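Local coordinates for tail fiber protein (Pseudomonas aeruginosa, PDB 6CL6), which serves as the receptor-binding tail fiber of the R2 pyocin, a contractile injection system, and probably recognises the surface of target Pseudomonas cells, at the interface of chains A and B. Numbering follows the deposited sequence. Chains: chain A/B, Tail fiber protein.

Contact 1: the interface of chains A and B. Residues chain A 215-217; chain B 210, 215, 220.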
ATOM      1  N   PHE A 215      -9.705  -8.423   1.908  1.00 15.79           N
ATOM      2  CA  PHE A 215      -8.404  -7.827   1.612  1.00 23.78           C
ATOM      3  C   PHE A 215      -7.367  -8.455   2.527  1.00 34.16           C
ATOM      4  O   PHE A 215      -7.695  -9.039   3.565  1.00 15.56           O
ATOM      5  CB  PHE A 215      -8.378  -6.306   1.804  1.00 16.02           C
ATOM      6  CG  PHE A 215      -8.554  -5.879   3.226  1.00 28.51           C
ATOM      7  CD1 PHE A 215      -9.824  -5.731   3.765  1.00 17.13           C
ATOM      8  CD2 PHE A 215      -7.449  -5.633   4.037  1.00 24.68           C
ATOM      9  CE1 PHE A 215      -9.978  -5.331   5.105  1.00  9.92           C
ATOM     10  CE2 PHE A 215      -7.601  -5.261   5.359  1.00 24.45           C
ATOM     11  CZ  PHE A 215      -8.873  -5.117   5.900  1.00 16.28           C
ATOM     12  N   ASN A 216      -6.112  -8.294   2.135  1.00 20.11           N
ATOM     13  CA  ASN A 216      -4.946  -8.719   2.901  1.00 16.57           C
ATOM     14  C   ASN A 216      -4.165  -7.456   3.229  1.00 20.89           C
ATOM     15  O   ASN A 216      -3.764  -6.733   2.308  1.00 17.31           O
ATOM     16  CB  ASN A 216      -4.102  -9.713   2.081  1.00 31.84           C
ATOM     17  CG  ASN A 216      -2.891 -10.236   2.849  1.00 42.26           C
ATOM     18  OD1 ASN A 216      -2.514  -9.703   3.895  1.00 24.36           O
ATOM     19  ND2 ASN A 216      -2.266 -11.274   2.313  1.00 42.26           N
ATOM     20  N   PRO A 217      -3.964  -7.105   4.497  1.00 19.69           N
ATOM     21  CA  PRO A 217      -3.230  -5.856   4.786  1.00 17.11           C
ATOM     22  C   PRO A 217      -1.832  -5.840   4.192  1.00 30.45           C
ATOM     23  O   PRO A 217      -1.277  -4.757   4.002  1.00 24.98           O
ATOM     24  CB  PRO A 217      -3.212  -5.790   6.317  1.00 26.23           C
ATOM     25  CG  PRO A 217      -3.495  -7.187   6.781  1.00 28.79           C
ATOM     26  CD  PRO A 217      -4.358  -7.814   5.728  1.00 24.90           C
TER
ATOM     27  N   TRP B 210     -10.746 -10.323  10.637  1.00 11.95           N
ATOM     28  CA  TRP B 210      -9.646  -9.422  10.967  1.00 12.64           C
ATOM     29  C   TRP B 210      -9.955  -8.727  12.291  1.00 11.89           C
ATOM     30  O   TRP B 210     -11.073  -8.229  12.491  1.00 14.66           O
ATOM     31  CB  TRP B 210      -9.454  -8.350   9.904  1.00 11.54           C
ATOM     32  CG  TRP B 210      -8.865  -8.794   8.633  1.00 15.10           C
ATOM     33  CD1 TRP B 210      -9.415  -8.643   7.407  1.00 14.32           C
ATOM     34  CD2 TRP B 210      -7.607  -9.437   8.436  1.00 15.48           C
ATOM     35  NE1 TRP B 210      -8.592  -9.158   6.453  1.00 16.02           N
ATOM     36  CE2 TRP B 210      -7.464  -9.649   7.064  1.00 15.04           C
ATOM     37  CE3 TRP B 210      -6.578  -9.853   9.298  1.00 17.49           C
ATOM     38  CZ2 TRP B 210      -6.319 -10.263   6.501  1.00 12.04           C
ATOM     39  CZ3 TRP B 210      -5.462 -10.479   8.751  1.00 14.70           C
ATOM     40  CH2 TRP B 210      -5.342 -10.676   7.352  1.00  9.57           C
ATOM     41  N   PHE B 215      -3.535  -6.236  12.903  1.00 18.44           N
ATOM     42  CA  PHE B 215      -2.923  -5.019  12.377  1.00 17.83           C
ATOM     43  C   PHE B 215      -3.704  -3.823  12.896  1.00 22.09           C
ATOM     44  O   PHE B 215      -4.829  -3.955  13.376  1.00 16.14           O
ATOM     45  CB  PHE B 215      -2.909  -5.014  10.851  1.00 15.67           C
ATOM     46  CG  PHE B 215      -4.278  -4.943  10.256  1.00 15.89           C
ATOM     47  CD1 PHE B 215      -5.039  -6.093  10.098  1.00 14.40           C
ATOM     48  CD2 PHE B 215      -4.805  -3.743   9.853  1.00 26.94           C
ATOM     49  CE1 PHE B 215      -6.308  -6.027   9.547  1.00 17.21           C
ATOM     50  CE2 PHE B 215      -6.065  -3.677   9.309  1.00 21.35           C
ATOM     51  CZ  PHE B 215      -6.819  -4.823   9.156  1.00 21.17           C
ATOM     52  N   TYR B 220      -0.530   2.228   8.347  1.00 22.73           N
ATOM     53  CA  TYR B 220      -0.556   2.139   6.898  1.00 24.96           C
ATOM     54  C   TYR B 220      -0.729   3.520   6.295  1.00 27.67           C
ATOM     55  O   TYR B 220      -1.322   4.422   6.906  1.00 21.40           O
ATOM     56  CB  TYR B 220      -1.680   1.208   6.444  1.00 31.19           C
ATOM     57  CG  TYR B 220      -1.378  -0.224   6.775  1.00 26.50           C
ATOM     58  CD1 TYR B 220      -1.624  -0.733   8.053  1.00 22.88           C
ATOM     59  CD2 TYR B 220      -0.811  -1.069   5.829  1.00 28.59           C
ATOM     60  CE1 TYR B 220      -1.337  -2.049   8.356  1.00 22.97           C
ATOM     61  CE2 TYR B 220      -0.504  -2.392   6.137  1.00 28.92           C
ATOM     62  CZ  TYR B 220      -0.779  -2.873   7.398  1.00 22.94           C
ATOM     63  OH  TYR B 220      -0.475  -4.187   7.708  1.00 26.49           O
TER
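In the slender stretch of the R2 pyocin fiber, where the chains run alongside one another, an aromatic-proline cluster joins two copies through A:Phe215, A:Pro217, B:Trp210 and B:Phe215. A:Pro217 opens the 3-10 helix 217-219, and its ring is the main wedge, with 75 Å² of that residue hidden by chain B. Its CD sits over one face of the B:Trp210 indole toward the six-membered rim, 3.2 Å from CZ2, a tight fit for two carbons. Next along the proline ring, CG reaches CD1 of B:Phe215 at 3.8 Å, and CB lies 3.5 Å from the phenol oxygen OH of B:Tyr220.

The indole is also fixed by its N-H. NE1 of B:Trp210 donates to the backbone carbonyl O of A:Phe215 at 3.0 Å; the acceptor lies close to the indole plane, while the donor is tilted 25° from the carbonyl plane and the angle at the hydrogen is a bent 139°. The same NE1 stands above the centre of the A:Phe215 ring, so the pyrrole side of the indole meets a phenyl face.

With CG between backbone N and carbonyl carbon (chi1 66° in both), the two Phe215 rings point toward each other from opposite directions, their CZ atoms 3.9 Å apart. Their parts differ: A:Phe215 offers a face to the indole, whereas B:Phe215 packs on A:Pro217; each copy probably plays both parts round the trimer. CE1 of B:Phe215 lies over the rim of the indole, on the face that also takes A:Pro217. The indole N-H bond within this apolar cluster probably helps set the register of neighbouring chains in this narrow part of the fiber.

Contact 2: the interface of chains A and B. Residues chain A 168-170, 186-188; chain B 176, 180, 182.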
ATOM      1  N   ALA A 168     -28.488 -15.552   0.287  1.00 12.04           N
ATOM      2  CA  ALA A 168     -28.942 -16.563   1.237  1.00 13.14           C
ATOM      3  C   ALA A 168     -28.037 -16.533   2.469  1.00 12.18           C
ATOM      4  O   ALA A 168     -26.868 -16.151   2.398  1.00 13.53           O
ATOM      5  CB  ALA A 168     -28.911 -17.934   0.570  1.00 13.15           C
ATOM      6  N   GLY A 169     -28.579 -16.923   3.609  1.00 10.16           N
ATOM      7  CA  GLY A 169     -27.807 -16.835   4.839  1.00 12.98           C
ATOM      8  C   GLY A 169     -28.596 -17.228   6.056  1.00 12.57           C
ATOM      9  O   GLY A 169     -29.775 -17.560   5.987  1.00 14.16           O
ATOM     10  N   LEU A 170     -27.916 -17.149   7.188  1.00 10.85           N
ATOM     11  CA  LEU A 170     -28.457 -17.507   8.489  1.00 10.08           C
ATOM     12  C   LEU A 170     -28.690 -16.290   9.361  1.00 12.73           C
ATOM     13  O   LEU A 170     -27.741 -15.589   9.740  1.00 16.03           O
ATOM     14  CB  LEU A 170     -27.504 -18.479   9.204  1.00  9.98           C
ATOM     15  CG  LEU A 170     -28.099 -19.234  10.370  1.00 11.66           C
ATOM     16  CD1 LEU A 170     -29.245 -20.110   9.947  1.00 19.41           C
ATOM     17  CD2 LEU A 170     -27.024 -20.057  11.026  1.00 18.04           C
ATOM     18  N   GLN A 186     -25.234 -14.378   8.793  1.00 13.73           N
ATOM     19  CA  GLN A 186     -24.068 -15.045   8.213  1.00 12.49           C
ATOM     20  C   GLN A 186     -24.424 -15.449   6.785  1.00 13.64           C
ATOM     21  O   GLN A 186     -25.284 -16.312   6.563  1.00 12.96           O
ATOM     22  CB  GLN A 186     -23.675 -16.242   9.076  1.00  8.11           C
ATOM     23  CG  GLN A 186     -22.510 -17.058   8.518  1.00  7.98           C
ATOM     24  CD  GLN A 186     -22.166 -18.267   9.375  1.00 13.37           C
ATOM     25  OE1 GLN A 186     -22.653 -18.431  10.504  1.00 13.76           O
ATOM     26  NE2 GLN A 186     -21.328 -19.126   8.834  1.00 14.64           N
ATOM     27  N   ALA A 187     -23.755 -14.837   5.824  1.00  9.70           N
ATOM     28  CA  ALA A 187     -24.016 -15.124   4.415  1.00  9.42           C
ATOM     29  C   ALA A 187     -23.566 -16.537   4.065  1.00  8.29           C
ATOM     30  O   ALA A 187     -22.516 -16.999   4.509  1.00 15.45           O
ATOM     31  CB  ALA A 187     -23.302 -14.111   3.539  1.00 14.03           C
ATOM     32  N   TYR A 188     -24.367 -17.225   3.249  1.00 14.27           N
ATOM     33  CA  TYR A 188     -24.076 -18.626   2.943  1.00 10.96           C
ATOM     34  C   TYR A 188     -22.748 -18.782   2.217  1.00 16.25           C
ATOM     35  O   TYR A 188     -22.031 -19.767   2.431  1.00 14.46           O
ATOM     36  CB  TYR A 188     -25.223 -19.241   2.122  1.00  9.55           C
ATOM     37  CG  TYR A 188     -25.130 -19.027   0.651  1.00 25.06           C
ATOM     38  CD1 TYR A 188     -25.418 -17.792   0.080  1.00 16.39           C
ATOM     39  CD2 TYR A 188     -24.736 -20.067  -0.194  1.00 16.20           C
ATOM     40  CE1 TYR A 188     -25.335 -17.606  -1.293  1.00 17.71           C
ATOM     41  CE2 TYR A 188     -24.621 -19.877  -1.551  1.00 12.52           C
ATOM     42  CZ  TYR A 188     -24.928 -18.658  -2.094  1.00 27.32           C
ATOM     43  OH  TYR A 188     -24.832 -18.499  -3.449  1.00 17.66           O
TER
ATOM     44  N   ALA B 176     -29.215 -25.680   9.252  1.00 17.63           N
ATOM     45  CA  ALA B 176     -30.494 -25.147   8.815  1.00 17.91           C
ATOM     46  C   ALA B 176     -31.211 -26.173   7.950  1.00 20.20           C
ATOM     47  O   ALA B 176     -32.419 -26.390   8.087  1.00 18.50           O
ATOM     48  CB  ALA B 176     -30.251 -23.827   8.071  1.00 15.24           C
ATOM     49  N   PHE B 180     -27.766 -26.382   3.644  1.00 16.20           N
ATOM     50  CA  PHE B 180     -27.117 -25.210   4.252  1.00 14.17           C
ATOM     51  C   PHE B 180     -26.717 -25.619   5.674  1.00 11.30           C
ATOM     52  O   PHE B 180     -27.555 -25.548   6.577  1.00 16.56           O
ATOM     53  CB  PHE B 180     -28.043 -24.005   4.286  1.00 17.49           C
ATOM     54  CG  PHE B 180     -28.340 -23.402   2.942  1.00 11.32           C
ATOM     55  CD1 PHE B 180     -29.395 -23.867   2.175  1.00 13.05           C
ATOM     56  CD2 PHE B 180     -27.604 -22.338   2.478  1.00 17.17           C
ATOM     57  CE1 PHE B 180     -29.670 -23.300   0.946  1.00 15.90           C
ATOM     58  CE2 PHE B 180     -27.870 -21.777   1.252  1.00 17.15           C
ATOM     59  CZ  PHE B 180     -28.918 -22.251   0.495  1.00 18.61           C
ATOM     60  N   TYR B 182     -24.186 -24.379   8.520  1.00 10.85           N
ATOM     61  CA  TYR B 182     -23.359 -23.257   8.934  1.00 13.99           C
ATOM     62  C   TYR B 182     -22.488 -23.668  10.103  1.00 11.14           C
ATOM     63  O   TYR B 182     -22.940 -24.417  10.977  1.00 12.06           O
ATOM     64  CB  TYR B 182     -24.226 -22.049   9.334  1.00 10.49           C
ATOM     65  CG  TYR B 182     -24.981 -21.451   8.149  1.00 10.46           C
ATOM     66  CD1 TYR B 182     -26.242 -21.955   7.778  1.00 10.86           C
ATOM     67  CD2 TYR B 182     -24.473 -20.384   7.437  1.00 10.87           C
ATOM     68  CE1 TYR B 182     -26.947 -21.411   6.719  1.00 10.95           C
ATOM     69  CE2 TYR B 182     -25.176 -19.832   6.380  1.00 10.34           C
ATOM     70  CZ  TYR B 182     -26.405 -20.360   6.020  1.00 15.69           C
ATOM     71  OH  TYR B 182     -27.094 -19.825   4.973  1.00 15.62           O
TER
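B:Tyr182, on strand 180-187, pushes its phenol ring against the start of strand 169-177 and the end of strand 180-187 of chain A, in a beta-rich domain of the receptor-binding fiber. With 80 Å² hidden by chain A, it illustrates how one aromatic side chain can engage two strands of a neighbouring subunit. Its CG, anti to its own carbonyl carbon (chi1 -67°), directs the phenol toward A:Leu170 and A:Gly169, and the ring slides past A:Leu170 in the opposite direction to that side chain.

A:Leu170 supplies the cover for one face. Its CB stands over the middle of the phenol, 3.7 Å from the ring centroid in a CH-pi contact, and the branch ending in CD2 reaches back to CG of B:Tyr182 at 3.8 Å. Leucine CG lies anti to the backbone N (chi1 -163°), and the side chain is laid along the ring, CD2 toward its root and CD1 by the CD1-CE1 side. At the far end, the phenol lies against the backbone of A:Gly169, whose CA is 4.0 Å from CZ of B:Tyr182.

B:Phe180, two residues earlier on the same strand, extends the contact toward A:Tyr188. Its CE2 meets CB of A:Tyr188 at 3.8 Å, that CB lying at the phenyl edge in plane, and the two side chains cross at a slant. The methyl CB of A:Ala168 touches the same CE2 at 4.0 Å.

A:Gln186 lines the edge of the B:Tyr182 ring. Its extended chain brings the amide alongside, NE2 in the phenol plane and 3.7 Å from CD2 of B:Tyr182, with the amide and ring planes 77° apart.

About 25 Å separates the C-alpha centres of contact 1 and contact 2, which follow one another along the fiber axis and have no residue in common. Contact 2 lies where strands and adjoining loops of neighbouring chains meet, whereas contact 1 belongs to the thinner connecting stretch later in the same chains. Both join copies of one protein in a three-chain assembly; the pairing is not an exact two-fold, so the two chains bring different faces to it, and each chain probably repeats both roles with its neighbours. Spacing such contacts along the shaft probably helps keep the long fiber aligned.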